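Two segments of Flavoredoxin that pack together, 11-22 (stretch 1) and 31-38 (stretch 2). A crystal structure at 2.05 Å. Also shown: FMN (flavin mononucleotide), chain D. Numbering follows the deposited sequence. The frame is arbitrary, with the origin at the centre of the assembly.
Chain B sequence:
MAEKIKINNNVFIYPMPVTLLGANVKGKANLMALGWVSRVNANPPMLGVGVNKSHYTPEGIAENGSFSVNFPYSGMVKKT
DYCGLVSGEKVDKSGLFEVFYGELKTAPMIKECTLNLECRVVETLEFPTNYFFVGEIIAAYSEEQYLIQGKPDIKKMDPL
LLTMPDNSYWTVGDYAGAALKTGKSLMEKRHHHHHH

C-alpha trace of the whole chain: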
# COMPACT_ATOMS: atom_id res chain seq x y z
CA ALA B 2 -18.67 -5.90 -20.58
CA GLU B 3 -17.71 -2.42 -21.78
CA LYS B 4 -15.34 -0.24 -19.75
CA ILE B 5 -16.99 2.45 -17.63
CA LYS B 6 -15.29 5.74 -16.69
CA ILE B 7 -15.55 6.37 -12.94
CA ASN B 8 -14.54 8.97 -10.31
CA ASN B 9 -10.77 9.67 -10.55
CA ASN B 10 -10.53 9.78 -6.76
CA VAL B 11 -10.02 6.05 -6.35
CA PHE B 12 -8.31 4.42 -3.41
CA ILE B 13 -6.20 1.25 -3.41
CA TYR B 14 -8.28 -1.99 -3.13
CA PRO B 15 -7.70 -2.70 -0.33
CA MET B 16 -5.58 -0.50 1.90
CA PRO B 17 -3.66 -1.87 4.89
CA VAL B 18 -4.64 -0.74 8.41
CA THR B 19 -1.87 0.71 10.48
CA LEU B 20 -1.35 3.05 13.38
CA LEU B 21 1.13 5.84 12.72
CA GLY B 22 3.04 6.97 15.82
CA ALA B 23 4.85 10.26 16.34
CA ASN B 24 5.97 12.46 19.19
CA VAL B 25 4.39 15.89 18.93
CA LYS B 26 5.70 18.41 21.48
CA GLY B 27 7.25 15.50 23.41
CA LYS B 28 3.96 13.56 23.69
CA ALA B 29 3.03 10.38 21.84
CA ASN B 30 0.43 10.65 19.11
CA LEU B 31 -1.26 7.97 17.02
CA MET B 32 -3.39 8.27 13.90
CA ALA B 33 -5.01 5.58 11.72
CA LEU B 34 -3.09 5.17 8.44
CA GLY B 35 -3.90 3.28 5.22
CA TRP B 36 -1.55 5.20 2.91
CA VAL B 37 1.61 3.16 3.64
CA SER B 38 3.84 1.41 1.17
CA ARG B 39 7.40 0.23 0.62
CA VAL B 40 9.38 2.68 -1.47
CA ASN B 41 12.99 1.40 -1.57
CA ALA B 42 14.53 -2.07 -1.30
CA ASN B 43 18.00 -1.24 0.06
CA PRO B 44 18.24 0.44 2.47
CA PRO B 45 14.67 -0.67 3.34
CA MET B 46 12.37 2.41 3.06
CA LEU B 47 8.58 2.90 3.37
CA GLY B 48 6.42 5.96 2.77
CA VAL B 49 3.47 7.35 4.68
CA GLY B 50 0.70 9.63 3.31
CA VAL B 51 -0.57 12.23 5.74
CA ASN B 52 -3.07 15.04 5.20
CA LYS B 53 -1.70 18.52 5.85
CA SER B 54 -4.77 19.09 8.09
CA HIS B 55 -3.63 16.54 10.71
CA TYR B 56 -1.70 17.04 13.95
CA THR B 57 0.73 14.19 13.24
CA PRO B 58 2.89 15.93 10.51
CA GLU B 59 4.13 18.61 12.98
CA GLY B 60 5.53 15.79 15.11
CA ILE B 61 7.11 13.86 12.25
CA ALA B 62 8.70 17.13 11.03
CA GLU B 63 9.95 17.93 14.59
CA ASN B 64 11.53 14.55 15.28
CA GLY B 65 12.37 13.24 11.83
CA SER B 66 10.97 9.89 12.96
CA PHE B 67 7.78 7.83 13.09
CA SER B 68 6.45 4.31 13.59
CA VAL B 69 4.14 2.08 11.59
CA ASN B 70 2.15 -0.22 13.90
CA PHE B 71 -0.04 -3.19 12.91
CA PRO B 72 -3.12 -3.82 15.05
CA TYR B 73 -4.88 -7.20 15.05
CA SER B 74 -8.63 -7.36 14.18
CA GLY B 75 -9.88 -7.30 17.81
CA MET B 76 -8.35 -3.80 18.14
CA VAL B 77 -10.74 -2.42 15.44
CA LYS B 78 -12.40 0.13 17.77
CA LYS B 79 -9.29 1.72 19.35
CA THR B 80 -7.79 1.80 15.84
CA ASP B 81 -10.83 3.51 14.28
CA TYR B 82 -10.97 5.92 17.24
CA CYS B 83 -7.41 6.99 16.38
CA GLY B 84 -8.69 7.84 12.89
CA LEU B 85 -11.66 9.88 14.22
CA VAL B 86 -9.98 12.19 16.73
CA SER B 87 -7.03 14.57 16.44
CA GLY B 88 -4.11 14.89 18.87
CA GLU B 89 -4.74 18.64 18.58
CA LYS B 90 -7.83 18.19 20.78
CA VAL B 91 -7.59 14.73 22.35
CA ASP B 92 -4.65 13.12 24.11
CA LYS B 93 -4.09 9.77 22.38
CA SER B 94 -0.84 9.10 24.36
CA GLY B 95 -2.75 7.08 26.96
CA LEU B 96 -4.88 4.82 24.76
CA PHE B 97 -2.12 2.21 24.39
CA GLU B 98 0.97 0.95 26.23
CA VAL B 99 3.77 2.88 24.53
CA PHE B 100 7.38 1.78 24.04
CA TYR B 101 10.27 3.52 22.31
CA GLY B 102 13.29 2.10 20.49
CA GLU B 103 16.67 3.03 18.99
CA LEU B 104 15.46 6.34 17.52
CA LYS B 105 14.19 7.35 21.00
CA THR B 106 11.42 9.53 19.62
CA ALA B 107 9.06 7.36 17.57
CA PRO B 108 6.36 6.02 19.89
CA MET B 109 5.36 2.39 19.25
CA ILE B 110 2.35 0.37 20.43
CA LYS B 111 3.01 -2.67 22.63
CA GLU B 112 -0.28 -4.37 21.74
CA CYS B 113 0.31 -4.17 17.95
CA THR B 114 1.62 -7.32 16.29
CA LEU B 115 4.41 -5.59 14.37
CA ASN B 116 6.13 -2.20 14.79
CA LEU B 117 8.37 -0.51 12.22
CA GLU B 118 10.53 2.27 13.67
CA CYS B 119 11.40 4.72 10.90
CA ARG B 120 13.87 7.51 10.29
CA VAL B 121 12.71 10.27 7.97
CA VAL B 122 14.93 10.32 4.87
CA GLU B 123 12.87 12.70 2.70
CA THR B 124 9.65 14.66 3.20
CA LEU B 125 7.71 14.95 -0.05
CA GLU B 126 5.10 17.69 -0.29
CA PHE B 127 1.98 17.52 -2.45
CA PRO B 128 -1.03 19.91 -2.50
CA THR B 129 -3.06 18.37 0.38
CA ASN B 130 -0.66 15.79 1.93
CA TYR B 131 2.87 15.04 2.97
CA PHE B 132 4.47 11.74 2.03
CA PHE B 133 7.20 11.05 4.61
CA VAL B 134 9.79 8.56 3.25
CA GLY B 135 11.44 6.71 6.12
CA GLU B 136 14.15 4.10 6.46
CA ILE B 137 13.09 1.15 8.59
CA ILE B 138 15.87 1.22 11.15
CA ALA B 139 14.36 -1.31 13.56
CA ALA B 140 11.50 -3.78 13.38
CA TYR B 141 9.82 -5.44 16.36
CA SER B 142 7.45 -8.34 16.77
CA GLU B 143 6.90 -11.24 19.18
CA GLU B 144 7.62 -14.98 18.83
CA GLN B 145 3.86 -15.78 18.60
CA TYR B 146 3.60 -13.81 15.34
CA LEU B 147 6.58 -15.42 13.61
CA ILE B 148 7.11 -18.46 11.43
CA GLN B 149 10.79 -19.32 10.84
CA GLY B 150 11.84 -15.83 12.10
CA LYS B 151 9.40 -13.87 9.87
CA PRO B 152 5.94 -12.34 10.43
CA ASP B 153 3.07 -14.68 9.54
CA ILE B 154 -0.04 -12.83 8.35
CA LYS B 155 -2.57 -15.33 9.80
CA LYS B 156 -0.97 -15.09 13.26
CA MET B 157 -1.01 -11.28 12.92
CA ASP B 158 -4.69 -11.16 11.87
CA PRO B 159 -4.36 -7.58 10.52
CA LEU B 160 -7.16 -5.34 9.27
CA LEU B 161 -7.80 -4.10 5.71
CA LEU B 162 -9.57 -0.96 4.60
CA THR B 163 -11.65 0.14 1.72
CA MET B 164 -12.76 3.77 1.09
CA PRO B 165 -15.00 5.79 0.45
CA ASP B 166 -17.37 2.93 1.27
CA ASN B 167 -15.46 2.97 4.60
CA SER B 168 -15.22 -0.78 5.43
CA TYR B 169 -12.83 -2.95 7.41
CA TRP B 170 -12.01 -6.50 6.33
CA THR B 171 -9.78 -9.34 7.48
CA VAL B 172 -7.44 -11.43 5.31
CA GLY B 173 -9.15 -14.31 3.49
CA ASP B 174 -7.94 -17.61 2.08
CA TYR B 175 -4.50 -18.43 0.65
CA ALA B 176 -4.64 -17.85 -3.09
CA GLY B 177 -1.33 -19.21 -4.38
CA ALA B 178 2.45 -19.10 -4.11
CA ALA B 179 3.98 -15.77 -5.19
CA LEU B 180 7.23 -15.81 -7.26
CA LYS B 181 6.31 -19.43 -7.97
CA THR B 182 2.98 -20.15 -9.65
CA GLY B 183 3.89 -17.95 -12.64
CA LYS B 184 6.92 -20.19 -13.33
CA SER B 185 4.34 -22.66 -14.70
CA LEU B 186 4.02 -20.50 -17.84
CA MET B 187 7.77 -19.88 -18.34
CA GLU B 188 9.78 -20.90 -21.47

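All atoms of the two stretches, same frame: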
# COMPACT_ATOMS: atom_id res chain seq x y z
N VAL B 11 -9.90 7.45 -6.73
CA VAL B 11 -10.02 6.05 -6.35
C VAL B 11 -8.88 5.66 -5.41
O VAL B 11 -7.72 6.07 -5.58
CB VAL B 11 -10.20 5.10 -7.58
CG1 VAL B 11 -9.75 5.76 -8.87
CG2 VAL B 11 -9.54 3.75 -7.37
N PHE B 12 -9.24 4.86 -4.41
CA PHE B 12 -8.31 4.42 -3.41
C PHE B 12 -7.79 3.03 -3.80
O PHE B 12 -8.31 2.40 -4.73
CB PHE B 12 -9.00 4.40 -2.05
CG PHE B 12 -9.26 5.78 -1.48
CD1 PHE B 12 -10.36 6.54 -1.90
CD2 PHE B 12 -8.41 6.32 -0.52
CE1 PHE B 12 -10.61 7.81 -1.37
CE2 PHE B 12 -8.64 7.60 0.02
CZ PHE B 12 -9.75 8.35 -0.42
N ILE B 13 -6.75 2.57 -3.11
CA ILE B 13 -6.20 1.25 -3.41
C ILE B 13 -7.15 0.20 -2.79
O ILE B 13 -7.64 0.40 -1.67
CB ILE B 13 -4.74 1.09 -2.86
CG1 ILE B 13 -3.84 2.25 -3.31
CG2 ILE B 13 -4.14 -0.29 -3.26
CD1 ILE B 13 -3.69 2.39 -4.81
N TYR B 14 -7.40 -0.88 -3.54
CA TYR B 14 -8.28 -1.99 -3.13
C TYR B 14 -7.52 -3.27 -2.77
O TYR B 14 -7.08 -3.99 -3.67
CB TYR B 14 -9.35 -2.27 -4.21
CG TYR B 14 -10.41 -1.19 -4.24
CD1 TYR B 14 -10.18 0.02 -4.89
CD2 TYR B 14 -11.62 -1.36 -3.57
CE1 TYR B 14 -11.14 1.04 -4.89
CE2 TYR B 14 -12.59 -0.35 -3.56
CZ TYR B 14 -12.34 0.85 -4.22
OH TYR B 14 -13.29 1.84 -4.20
N PRO B 15 -7.34 -3.55 -1.46
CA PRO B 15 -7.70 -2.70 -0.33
C PRO B 15 -6.48 -1.90 0.10
O PRO B 15 -5.40 -2.05 -0.49
CB PRO B 15 -7.99 -3.72 0.78
CG PRO B 15 -6.94 -4.80 0.51
CD PRO B 15 -6.77 -4.84 -1.00
N MET B 16 -6.66 -1.10 1.15
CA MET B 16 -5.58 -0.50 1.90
C MET B 16 -5.25 -1.37 3.11
O MET B 16 -6.10 -2.11 3.61
CB MET B 16 -5.97 0.90 2.39
CG MET B 16 -6.03 1.95 1.29
SD MET B 16 -6.81 3.47 1.86
CE MET B 16 -8.54 3.06 1.57
N PRO B 17 -4.01 -1.26 3.61
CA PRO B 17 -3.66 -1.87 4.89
C PRO B 17 -4.23 -1.00 6.04
O PRO B 17 -4.69 0.11 5.80
CB PRO B 17 -2.13 -1.80 4.89
CG PRO B 17 -1.84 -0.56 4.09
CD PRO B 17 -2.87 -0.52 3.02
N VAL B 18 -4.20 -1.52 7.25
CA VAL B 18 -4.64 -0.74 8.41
C VAL B 18 -3.52 -0.69 9.43
O VAL B 18 -3.12 -1.72 10.00
CB VAL B 18 -5.95 -1.28 9.06
CG1 VAL B 18 -6.29 -0.54 10.34
CG2 VAL B 18 -7.10 -1.19 8.08
N THR B 19 -3.02 0.52 9.64
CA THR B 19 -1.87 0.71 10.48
C THR B 19 -2.13 1.87 11.44
O THR B 19 -3.02 2.68 11.22
CB THR B 19 -0.55 0.91 9.64
OG1 THR B 19 0.56 0.67 10.48
CG2 THR B 19 -0.40 2.30 9.16
N LEU B 20 -1.35 1.91 12.50
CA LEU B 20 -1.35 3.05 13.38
C LEU B 20 0.00 3.77 13.23
O LEU B 20 1.07 3.17 13.37
CB LEU B 20 -1.62 2.61 14.82
CG LEU B 20 -3.00 2.78 15.47
CD1 LEU B 20 -4.07 3.43 14.60
CD2 LEU B 20 -3.50 1.47 16.14
N LEU B 21 -0.07 5.06 12.92
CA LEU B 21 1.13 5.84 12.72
C LEU B 21 1.44 6.60 14.01
O LEU B 21 0.61 7.39 14.49
CB LEU B 21 0.93 6.82 11.55
CG LEU B 21 2.06 7.76 11.12
CD1 LEU B 21 2.46 8.70 12.21
CD2 LEU B 21 3.30 7.01 10.65
N GLY B 22 2.62 6.35 14.56
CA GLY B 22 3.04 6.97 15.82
C GLY B 22 4.07 8.08 15.61
O GLY B 22 5.00 7.94 14.83
N LEU B 31 -0.94 9.03 17.97
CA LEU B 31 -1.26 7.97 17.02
C LEU B 31 -2.41 8.40 16.12
O LEU B 31 -3.38 8.98 16.59
CB LEU B 31 -1.63 6.69 17.77
CG LEU B 31 -0.46 6.33 18.70
CD1 LEU B 31 -0.90 5.97 20.10
CD2 LEU B 31 0.49 5.31 18.09
N MET B 32 -2.28 8.12 14.83
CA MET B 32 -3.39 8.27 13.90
C MET B 32 -3.52 7.01 13.05
O MET B 32 -2.52 6.35 12.76
CB MET B 32 -3.21 9.51 13.01
CG MET B 32 -1.95 9.50 12.16
SD MET B 32 -2.01 10.68 10.81
CE MET B 32 -2.70 9.72 9.47
N ALA B 33 -4.75 6.70 12.63
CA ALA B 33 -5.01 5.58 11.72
C ALA B 33 -4.49 5.91 10.32
O ALA B 33 -4.65 7.05 9.84
CB ALA B 33 -6.49 5.23 11.71
N LEU B 34 -3.80 4.94 9.71
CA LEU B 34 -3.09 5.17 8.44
C LEU B 34 -3.23 4.00 7.47
O LEU B 34 -2.89 2.88 7.79
CB LEU B 34 -1.59 5.48 8.68
CG LEU B 34 -0.67 5.54 7.45
CD1 LEU B 34 -0.69 6.92 6.83
CD2 LEU B 34 0.78 5.14 7.79
N GLY B 35 -3.73 4.28 6.27
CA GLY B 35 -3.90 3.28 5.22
C GLY B 35 -2.96 3.56 4.06
O GLY B 35 -2.68 2.66 3.26
N TRP B 36 -2.48 4.80 3.97
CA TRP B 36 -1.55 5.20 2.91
C TRP B 36 -0.10 4.91 3.33
O TRP B 36 0.65 5.83 3.67
CB TRP B 36 -1.71 6.69 2.54
CG TRP B 36 -3.09 7.07 1.97
CD1 TRP B 36 -4.24 6.32 2.00
CD2 TRP B 36 -3.44 8.31 1.33
NE1 TRP B 36 -5.28 7.00 1.42
CE2 TRP B 36 -4.82 8.23 1.01
CE3 TRP B 36 -2.74 9.48 1.02
CZ2 TRP B 36 -5.50 9.27 0.36
CZ3 TRP B 36 -3.41 10.52 0.39
CH2 TRP B 36 -4.79 10.41 0.06
N VAL B 37 0.25 3.62 3.32
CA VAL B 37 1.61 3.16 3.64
C VAL B 37 2.04 2.20 2.56
O VAL B 37 1.27 1.32 2.17
CB VAL B 37 1.74 2.23 4.87
CG1 VAL B 37 3.04 2.57 5.68
CG2 VAL B 37 0.44 2.09 5.69
N SER B 38 3.28 2.32 2.13
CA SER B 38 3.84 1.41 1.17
C SER B 38 5.35 1.38 1.28
O SER B 38 5.94 2.36 1.70
CB SER B 38 3.48 1.85 -0.25
OG SER B 38 4.15 1.02 -1.15
N1 FMN D . -5.39 10.22 7.21
C2 FMN D . -4.28 10.44 6.42
O2 FMN D . -3.84 11.58 6.31
N3 FMN D . -3.66 9.38 5.78
C4 FMN D . -4.17 8.10 5.93
O4 FMN D . -3.63 7.17 5.35
C4A FMN D . -5.30 7.88 6.73
N5 FMN D . -5.82 6.61 6.88
C5A FMN D . -6.93 6.38 7.69
C6 FMN D . -7.41 5.08 7.84
C7 FMN D . -8.53 4.83 8.64
C7M FMN D . -8.95 3.41 8.86
C8 FMN D . -9.16 5.90 9.30
C8M FMN D . -10.21 5.65 10.36
C9 FMN D . -8.66 7.20 9.16
C9A FMN D . -7.54 7.45 8.36
N10 FMN D . -7.02 8.75 8.21
C10 FMN D . -5.91 8.95 7.39
C1' FMN D . -7.59 9.90 9.00
C2' FMN D . -6.75 10.28 10.20
O2' FMN D . -6.31 9.11 10.88
C3' FMN D . -7.55 11.11 11.20
O3' FMN D . -8.00 12.33 10.66
C4' FMN D . -6.78 11.32 12.50
O4' FMN D . -7.66 11.83 13.47
C5' FMN D . -5.58 12.24 12.40
O5' FMN D . -5.01 12.23 13.69
P FMN D . -4.08 13.43 14.25
O1P FMN D . -4.76 14.74 14.00
O2P FMN D . -2.79 13.39 13.48
O3P FMN D . -3.76 13.26 15.71

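The apolar centre of the contact lies on the sheet face that carries Thr 19, Leu 21, Met 32 and Leu 34. Leu 21 CB sits 4.0 Å from Leu 34 CB and 4.0 Å from Met 32 CG, so one side chain touches two residues of the neighbouring strand. Thr 19 adds its methyl group: CG2 lies 3.4 Å from Leu 34 CD2 and 3.6 Å from Val 37 CG2, while its OG1 is hydrogen-bonded elsewhere in the structure. Val 37 CG2 also meets Pro 17 CG at 3.8 Å, extending the apolar layer past the paired strands. On the other face, Leu 20 CD1 reaches Ala 33 CB at 4.2 Å, and Leu 31 CD2 lies 3.8 Å from Gly 22 CA, where no side chain intervenes.

Further out, Trp 36 CB points away from stretch 1, yet the indole returns to it. Phe 12 CE2 approaches Trp 36 CZ2 at 3.6 Å; with planes at 52°, the rings meet rim to rim rather than stacking. Met 16 SD lies 4.7 Å from the centroid of the Trp 36 five-membered ring (CG, CD1, NE1, CE2, CD2) and 82° off its normal, an edge approach that leaves one ring face to FMN.

Backbone pairing supplies the polar part. Thr 19 N to Leu 34 O (3.0 Å) and Leu 34 N to Thr 19 O (2.8 Å) form one reciprocal pair; Leu 21 N to Met 32 O (2.8 Å, 175°) and Met 32 N to Leu 21 O (3.0 Å) form the next, as expected of antiparallel strands. Beyond them, Gly 35 CA makes a CA-H...O contact with Pro 17 O at 3.3 Å.

At the flavin edge, Gly 35 N and Trp 36 N each donate to FMN O4 at 3.0 Å, and FMN O2' donates to Ala 33 O at 2.8 Å.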